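Local structure of peptidase S8 and S53, subtilisin, kexin, sedolisin (4KG7) at residues A[80-85]-A[104-109]; A[109-114]-A[119-124]; A[289-294]-A[301-306]. The protein probably cleaves peptide bonds as a subtilisin-type serine endopeptidase, the mycosin MycP3 of the mycobacterial ESX-3 type VII secretion system. One frame throughout, in Å; residues are numbered along the deposited sequence.

Contact 1 (A[80-85]-A[104-109]); sequences PRLPNV and HGTSVA
L82 reaches from segment 80-85 to the first turns of helix 104-113 and meets it at T106 and A109, one helical turn apart. Its CB and CG stay short of contact with the helix; the two methyls do the touching. With CG placed beside the backbone N, anti to the carbonyl carbon (chi1 -72°), and CD1 continuing the chain outward (chi2 161°), the branch ends between the two helical residues. CD1 lies 3.8 Å from T106 CG2, and its other helical neighbours are T106 O, at 3.9 Å, and A109 CB, 4.2 Å away. CD2 turns instead to the backbone of A109, 3.9 Å from its O and 4.0 Å from its C. This contact is purely van der Waals. T106 divides its branches: CG2, anti to its own N, takes the leucine, while OG1 is hydrogen-bonded to D100 and to the backbone of Q77, which holds the methyl's direction. The helix begins at H104, the predicted charge-relay histidine, whose ND1 is hydrogen-bonded to D73. Around the same leucine, L130 of strand 129-134 and V293 of strand 292-293 add apolar cover, and L130 also touches A109. L82 is thus a buried plug from the loop that leads into edge strand 85-90, wedged among helix 104-113, the parallel sheet and the small antiparallel sheet.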
loop_
_atom_site.group_PDB
_atom_site.type_symbol
_atom_site.label_atom_id
_atom_site.label_comp_id
_atom_site.label_asym_id
_atom_site.label_seq_id
_atom_site.Cartn_x
_atom_site.Cartn_y
_atom_site.Cartn_z
ATOM N N PRO A 80 -1.350 -21.286 6.142
ATOM C CA PRO A 80 -2.425 -21.408 7.135
ATOM C C PRO A 80 -3.005 -20.104 7.656
ATOM O O PRO A 80 -4.173 -20.064 8.073
ATOM C CB PRO A 80 -1.776 -22.190 8.276
ATOM C CG PRO A 80 -0.590 -22.836 7.685
ATOM C CD PRO A 80 -0.144 -22.051 6.503
ATOM N N ARG A 81 -2.222 -19.031 7.637
ATOM C CA ARG A 81 -2.730 -17.739 8.097
ATOM C C ARG A 81 -3.278 -16.898 6.948
ATOM O O ARG A 81 -3.866 -15.838 7.181
ATOM C CB ARG A 81 -1.634 -16.990 8.838
ATOM C CG ARG A 81 -1.022 -17.778 9.984
ATOM C CD ARG A 81 -2.011 -18.158 11.070
ATOM N NE ARG A 81 -2.381 -17.067 11.966
ATOM C CZ ARG A 81 -1.744 -16.733 13.089
ATOM N NH1 ARG A 81 -0.669 -17.400 13.492
ATOM N NH2 ARG A 81 -2.189 -15.716 13.809
ATOM N N LEU A 82 -3.088 -17.377 5.711
ATOM C CA LEU A 82 -3.635 -16.743 4.513
ATOM C C LEU A 82 -4.252 -17.789 3.585
ATOM O O LEU A 82 -3.746 -18.047 2.499
ATOM C CB LEU A 82 -2.563 -15.956 3.773
ATOM C CG LEU A 82 -2.114 -14.678 4.450
ATOM C CD1 LEU A 82 -0.761 -14.246 3.894
ATOM C CD2 LEU A 82 -3.188 -13.582 4.356
ATOM N N PRO A 83 -5.361 -18.391 4.024
ATOM C CA PRO A 83 -6.149 -19.310 3.225
ATOM C C PRO A 83 -7.174 -18.539 2.372
ATOM O O PRO A 83 -7.971 -19.144 1.630
ATOM C CB PRO A 83 -6.875 -20.109 4.304
ATOM C CG PRO A 83 -7.151 -19.099 5.370
ATOM C CD PRO A 83 -5.942 -18.187 5.362
ATOM N N ASN A 84 -7.210 -17.213 2.510
ATOM C CA ASN A 84 -8.265 -16.404 1.915
ATOM C C ASN A 84 -7.736 -15.569 0.749
ATOM O O ASN A 84 -8.151 -14.400 0.581
ATOM C CB ASN A 84 -8.919 -15.497 2.983
ATOM C CG ASN A 84 -7.917 -14.621 3.733
ATOM O OD1 ASN A 84 -6.771 -15.010 3.958
ATOM N ND2 ASN A 84 -8.379 -13.447 4.170
ATOM N N VAL A 85 -6.815 -16.157 -0.038
ATOM C CA VAL A 85 -6.195 -15.430 -1.176
ATOM C C VAL A 85 -6.479 -16.033 -2.553
ATOM O O VAL A 85 -6.220 -17.222 -2.819
ATOM C CB VAL A 85 -4.671 -15.324 -1.027
ATOM C CG1 VAL A 85 -4.106 -14.294 -2.003
ATOM C CG2 VAL A 85 -4.291 -14.984 0.404
ATOM N N HIS A 104 7.298 -9.393 0.733
ATOM C CA HIS A 104 6.648 -8.118 1.001
ATOM C C HIS A 104 5.137 -8.196 0.860
ATOM O O HIS A 104 4.364 -7.819 1.764
ATOM C CB HIS A 104 7.239 -7.082 0.059
ATOM C CG HIS A 104 6.839 -5.687 0.380
ATOM N ND1 HIS A 104 5.742 -5.081 -0.181
ATOM C CD2 HIS A 104 7.389 -4.779 1.215
ATOM C CE1 HIS A 104 5.612 -3.869 0.322
ATOM N NE2 HIS A 104 6.589 -3.665 1.181
ATOM N N GLY A 105 4.700 -8.745 -0.270
ATOM C CA GLY A 105 3.276 -8.939 -0.518
ATOM C C GLY A 105 2.610 -9.776 0.564
ATOM O O GLY A 105 1.477 -9.521 0.983
ATOM N N THR A 106 3.311 -10.800 0.996
ATOM C CA THR A 106 2.792 -11.661 2.048
ATOM C C THR A 106 2.609 -10.925 3.363
ATOM O O THR A 106 1.594 -11.088 4.050
ATOM C CB THR A 106 3.630 -12.950 2.188
ATOM O OG1 THR A 106 3.737 -13.615 0.921
ATOM C CG2 THR A 106 2.991 -13.902 3.195
ATOM N N SER A 107 3.599 -10.122 3.731
ATOM C CA SER A 107 3.521 -9.316 4.963
ATOM C C SER A 107 2.377 -8.326 4.862
ATOM O O SER A 107 1.585 -8.141 5.790
ATOM C CB SER A 107 4.830 -8.564 5.190
ATOM O OG SER A 107 5.947 -9.410 5.417
ATOM N N VAL A 108 2.242 -7.724 3.701
ATOM C CA VAL A 108 1.159 -6.757 3.469
ATOM C C VAL A 108 -0.215 -7.448 3.556
ATOM O O VAL A 108 -1.110 -7.010 4.272
ATOM C CB VAL A 108 1.389 -6.069 2.109
ATOM C CG1 VAL A 108 0.130 -5.397 1.592
ATOM C CG2 VAL A 108 2.536 -5.065 2.179
ATOM N N ALA A 109 -0.363 -8.562 2.854
ATOM C CA ALA A 109 -1.607 -9.332 2.866
ATOM C C ALA A 109 -1.969 -9.747 4.298
ATOM O O ALA A 109 -3.129 -9.703 4.719
ATOM C CB ALA A 109 -1.455 -10.553 1.963
#

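Contact 2 (A[109-114]-A[119-124]); sequences AGLIAG and DGFSGV
The C-terminal turn of the helix that carries the predicted catalytic histidine of the subtilase fold is met here by the returning loop 119-124, which lays its backbone along L111 and G114 on its way to strand 129-134. Two backbone hydrogen bonds fasten it. V124 N donates to L111 O at 2.9 Å, nearly straight (164° at the hydrogen). G123 N donates to G114 O at 2.8 Å, though from well above the carbonyl plane (50° out of it). Between these bonds G123 brings its CA against the helix, 3.4 Å from L111 O in a CA-H...O contact and equally near G110 O.

F121 is the large side chain of the loop. Its CG stands anti to the backbone N (chi1 175°), which carries the ring back to the helix. CZ abuts G110 O at 3.4 Å, the carbonyl lying at the ring edge, near its plane; the same oxygen also accepts the helical bond from G114 N. Along that edge L111 CD2 touches CE1 of F121, 4.2 Å away. S292 and V293 of the small antiparallel sheet also pack on this phenylalanine, while L111 leads on to Y320 and Y324 of helix 318-335. At the loop's start D119 OD1 accepts from F121 N in an Asx turn, and its OD2 is salt-bridged to R81. S122 OG donates to G123 O at 2.8 Å, in the carbonyl plane and on a lone pair. Finally, water 1 links helix and loop by donating to L111 O at 3.0 Å and to S122 O at 2.8 Å.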
loop_
_atom_site.group_PDB
_atom_site.type_symbol
_atom_site.label_atom_id
_atom_site.label_comp_id
_atom_site.label_asym_id
_atom_site.label_seq_id
_atom_site.Cartn_x
_atom_site.Cartn_y
_atom_site.Cartn_z
ATOM N N ALA A 109 -0.363 -8.562 2.854
ATOM C CA ALA A 109 -1.607 -9.332 2.866
ATOM C C ALA A 109 -1.969 -9.747 4.298
ATOM O O ALA A 109 -3.129 -9.703 4.719
ATOM C CB ALA A 109 -1.455 -10.553 1.963
ATOM N N GLY A 110 -0.969 -10.170 5.065
ATOM C CA GLY A 110 -1.209 -10.591 6.423
ATOM C C GLY A 110 -1.787 -9.499 7.297
ATOM O O GLY A 110 -2.702 -9.723 8.094
ATOM N N LEU A 111 -1.273 -8.279 7.153
ATOM C CA LEU A 111 -1.789 -7.172 7.945
ATOM C C LEU A 111 -3.238 -6.873 7.597
ATOM O O LEU A 111 -4.022 -6.482 8.454
ATOM C CB LEU A 111 -0.936 -5.917 7.778
ATOM C CG LEU A 111 0.453 -5.972 8.405
ATOM C CD1 LEU A 111 1.155 -4.660 8.070
ATOM C CD2 LEU A 111 0.400 -6.186 9.899
ATOM N N ILE A 112 -3.577 -7.000 6.309
ATOM C CA ILE A 112 -4.907 -6.674 5.807
ATOM C C ILE A 112 -5.930 -7.702 6.278
ATOM O O ILE A 112 -6.953 -7.335 6.808
ATOM C CB ILE A 112 -4.936 -6.543 4.274
ATOM C CG1 ILE A 112 -4.030 -5.387 3.857
ATOM C CG2 ILE A 112 -6.387 -6.345 3.787
ATOM C CD1 ILE A 112 -3.806 -5.285 2.364
ATOM N N ALA A 113 -5.647 -8.987 6.074
ATOM C CA ALA A 113 -6.672 -10.017 6.279
ATOM C C ALA A 113 -6.074 -11.356 6.677
ATOM O O ALA A 113 -6.718 -12.398 6.517
ATOM C CB ALA A 113 -7.491 -10.172 5.021
ATOM N N GLY A 114 -4.904 -11.347 7.312
ATOM C CA GLY A 114 -4.395 -12.564 7.945
ATOM C C GLY A 114 -5.342 -13.082 9.037
ATOM O O GLY A 114 -6.086 -12.323 9.641
ATOM N N ASP A 119 -1.881 -17.368 18.848
ATOM C CA ASP A 119 -0.963 -16.306 19.209
ATOM C C ASP A 119 -1.746 -14.996 19.166
ATOM O O ASP A 119 -2.972 -15.022 19.026
ATOM C CB ASP A 119 0.207 -16.271 18.241
ATOM C CG ASP A 119 -0.242 -16.198 16.795
ATOM O OD1 ASP A 119 -1.133 -15.366 16.476
ATOM O OD2 ASP A 119 0.311 -16.954 15.973
ATOM N N GLY A 120 -1.051 -13.867 19.314
ATOM C CA GLY A 120 -1.686 -12.546 19.400
ATOM C C GLY A 120 -1.857 -11.836 18.082
ATOM O O GLY A 120 -2.242 -10.679 18.081
ATOM N N PHE A 121 -1.602 -12.520 16.969
ATOM C CA PHE A 121 -1.654 -11.837 15.659
ATOM C C PHE A 121 -2.985 -12.028 14.941
ATOM O O PHE A 121 -3.530 -13.113 14.911
ATOM C CB PHE A 121 -0.543 -12.314 14.725
ATOM C CG PHE A 121 -0.663 -11.718 13.346
ATOM C CD1 PHE A 121 -0.225 -10.426 13.118
ATOM C CD2 PHE A 121 -1.293 -12.400 12.310
ATOM C CE1 PHE A 121 -0.396 -9.842 11.898
ATOM C CE2 PHE A 121 -1.446 -11.815 11.065
ATOM C CZ PHE A 121 -1.009 -10.528 10.871
ATOM N N SER A 122 -3.484 -10.948 14.337
ATOM C CA SER A 122 -4.607 -11.022 13.414
ATOM C C SER A 122 -4.477 -9.939 12.362
ATOM O O SER A 122 -3.982 -8.843 12.648
ATOM C CB SER A 122 -5.942 -10.806 14.123
ATOM O OG SER A 122 -7.033 -10.890 13.222
ATOM N N GLY A 123 -4.982 -10.232 11.171
ATOM C CA GLY A 123 -5.245 -9.180 10.212
ATOM C C GLY A 123 -6.308 -8.218 10.703
ATOM O O GLY A 123 -7.094 -8.540 11.612
ATOM N N VAL A 124 -6.357 -7.030 10.106
ATOM C CA VAL A 124 -7.389 -6.040 10.444
ATOM C C VAL A 124 -8.795 -6.553 10.102
ATOM O O VAL A 124 -9.773 -6.322 10.830
ATOM C CB VAL A 124 -7.130 -4.708 9.702
ATOM C CG1 VAL A 124 -8.254 -3.707 9.938
ATOM C CG2 VAL A 124 -5.807 -4.117 10.132
HETATM O O HOH W 1 -3.027 -6.615 11.304
#

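Contact 3 (A[289-294]-A[301-306]); sequences NIVSVS and LSNALP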
loop_
_atom_site.group_PDB
_atom_site.type_symbol
_atom_site.label_atom_id
_atom_site.label_comp_id
_atom_site.label_asym_id
_atom_site.label_seq_id
_atom_site.Cartn_x
_atom_site.Cartn_y
_atom_site.Cartn_z
ATOM N N ASN A 289 8.290 -1.771 13.469
ATOM C CA ASN A 289 8.302 -3.043 14.227
ATOM C C ASN A 289 7.120 -3.932 13.856
ATOM O O ASN A 289 6.452 -4.518 14.719
ATOM C CB ASN A 289 8.313 -2.787 15.724
ATOM C CG ASN A 289 9.473 -1.906 16.150
ATOM O OD1 ASN A 289 10.621 -2.257 15.916
ATOM N ND2 ASN A 289 9.168 -0.708 16.668
ATOM N N ILE A 290 6.904 -4.061 12.560
ATOM C CA ILE A 290 5.755 -4.778 12.065
ATOM C C ILE A 290 5.928 -6.288 12.270
ATOM O O ILE A 290 7.031 -6.819 12.075
ATOM C CB ILE A 290 5.557 -4.420 10.572
ATOM C CG1 ILE A 290 5.233 -2.915 10.399
ATOM C CG2 ILE A 290 4.597 -5.380 9.909
ATOM C CD1 ILE A 290 3.921 -2.485 10.965
ATOM N N VAL A 291 4.845 -6.957 12.673
ATOM C CA VAL A 291 4.747 -8.419 12.733
ATOM C C VAL A 291 3.612 -8.836 11.815
ATOM O O VAL A 291 2.509 -8.298 11.896
ATOM C CB VAL A 291 4.422 -8.902 14.153
ATOM C CG1 VAL A 291 4.219 -10.405 14.165
ATOM C CG2 VAL A 291 5.525 -8.456 15.120
ATOM N N SER A 292 3.898 -9.777 10.921
ATOM C CA SER A 292 2.870 -10.276 10.034
ATOM C C SER A 292 3.171 -11.713 9.616
ATOM O O SER A 292 3.847 -12.453 10.325
ATOM C CB SER A 292 2.750 -9.317 8.848
ATOM O OG SER A 292 1.638 -9.647 8.041
ATOM N N VAL A 293 2.616 -12.130 8.505
ATOM C CA VAL A 293 2.717 -13.510 8.050
ATOM C C VAL A 293 3.938 -13.690 7.145
ATOM O O VAL A 293 4.285 -12.812 6.343
ATOM C CB VAL A 293 1.408 -13.864 7.300
ATOM C CG1 VAL A 293 1.456 -15.235 6.682
ATOM C CG2 VAL A 293 0.183 -13.681 8.218
ATOM N N SER A 294 4.560 -14.856 7.241
ATOM C CA SER A 294 5.739 -15.168 6.461
ATOM C C SER A 294 5.397 -15.888 5.169
ATOM O O SER A 294 4.416 -16.648 5.138
ATOM C CB SER A 294 6.676 -16.051 7.302
ATOM O OG SER A 294 7.834 -16.410 6.562
ATOM N N LEU A 301 4.363 -16.620 11.746
ATOM C CA LEU A 301 4.623 -15.197 11.959
ATOM C C LEU A 301 6.080 -14.819 11.745
ATOM O O LEU A 301 6.992 -15.595 12.049
ATOM C CB LEU A 301 4.207 -14.775 13.362
ATOM C CG LEU A 301 2.762 -15.028 13.770
ATOM C CD1 LEU A 301 2.561 -14.405 15.146
ATOM C CD2 LEU A 301 1.792 -14.409 12.790
ATOM N N SER A 302 6.281 -13.627 11.189
ATOM C CA SER A 302 7.637 -13.076 10.998
ATOM C C SER A 302 7.656 -11.583 11.227
ATOM O O SER A 302 6.627 -10.907 11.233
ATOM C CB SER A 302 8.155 -13.367 9.588
ATOM O OG SER A 302 7.246 -12.783 8.675
ATOM N N ASN A 303 8.841 -11.060 11.461
ATOM C CA ASN A 303 9.015 -9.664 11.834
ATOM C C ASN A 303 10.372 -9.107 11.438
ATOM O O ASN A 303 10.846 -8.153 12.025
ATOM C CB ASN A 303 8.712 -9.462 13.319
ATOM C CG ASN A 303 9.708 -10.151 14.235
ATOM O OD1 ASN A 303 10.510 -10.942 13.790
ATOM N ND2 ASN A 303 9.605 -9.894 15.520
ATOM N N ALA A 304 11.011 -9.718 10.444
ATOM C CA ALA A 304 12.340 -9.274 10.021
ATOM C C ALA A 304 12.664 -9.685 8.607
ATOM O O ALA A 304 12.111 -10.648 8.092
ATOM C CB ALA A 304 13.422 -9.799 10.955
ATOM N N LEU A 305 13.617 -8.958 8.035
ATOM C CA LEU A 305 14.240 -9.253 6.746
ATOM C C LEU A 305 15.725 -9.076 6.836
ATOM O O LEU A 305 16.188 -8.302 7.646
ATOM C CB LEU A 305 13.813 -8.231 5.717
ATOM C CG LEU A 305 12.489 -8.474 5.092
ATOM C CD1 LEU A 305 11.997 -7.171 4.469
ATOM C CD2 LEU A 305 12.652 -9.565 4.055
ATOM N N PRO A 306 16.471 -9.708 5.923
ATOM C CA PRO A 306 17.907 -9.515 5.863
ATOM C C PRO A 306 18.305 -8.146 5.304
ATOM O O PRO A 306 17.684 -7.665 4.360
ATOM C CB PRO A 306 18.387 -10.664 4.954
ATOM C CG PRO A 306 17.188 -11.186 4.258
ATOM C CD PRO A 306 15.957 -10.641 4.901
HETATM O O HOH W 2 9.492 -6.002 12.807
HETATM O O HOH W 3 5.635 -10.711 7.731
#
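A water stands between the backbones beyond the S292-S302 pair: water 2 donates to I290 O and to N303 O, at 2.7 Å each. Beside this water N303 and A304 together sit opposite one residue of a neighbouring segment, S36, in a classic beta bulge. The regular pairing is short. S292 N donates to S302 O at 3.0 Å, and S302 N returns a bond of 2.8 Å to S292 O, making an antiparallel hydrogen-bonded pair whose side chains share one face. V293 and L301 form the non-hydrogen-bonded pair next to it. S302 OG sits in the crowded position between its own N and carbonyl carbon (chi1 59°), where it comes 3.6 Å from S294 CB; its partners are T35 and water 3, and that water donates to V293 O. V291 and N303 lie side by side, CG2 of the valine 3.8 Å from CB of the asparagine, whose amide is held by L38 and T41. Further along, V291 CG1 approaches L301 CD1 at 4.4 Å. The result is a beta hairpin, the first two strands of the three-stranded antiparallel sheet that, as in subtilisins, precedes the helix of the predicted catalytic serine, S319.

Along the chain the three contacts follow in series, each closing before the next opens. Contacts 1 and 2 share A109 and use successive parts of helix 104-113, with centres about 8 Å apart; the centre of contact 3 lies about 12 Å from each. A probable hydrogen bond from N84 ND2 to A113 O, 3.1 Å, joins segment 80-85 to segment 109-114. The hairpin of contact 3 packs on the same helix through S292 OG, 2.7 Å from S107 O and probably hydrogen-bonded to it, and on loop 119-124, where V291 O lies 3.3 Å from F121 CE1. Helix 104-113 is gripped by two loops and the small antiparallel sheet, close to the predicted charge-relay residues.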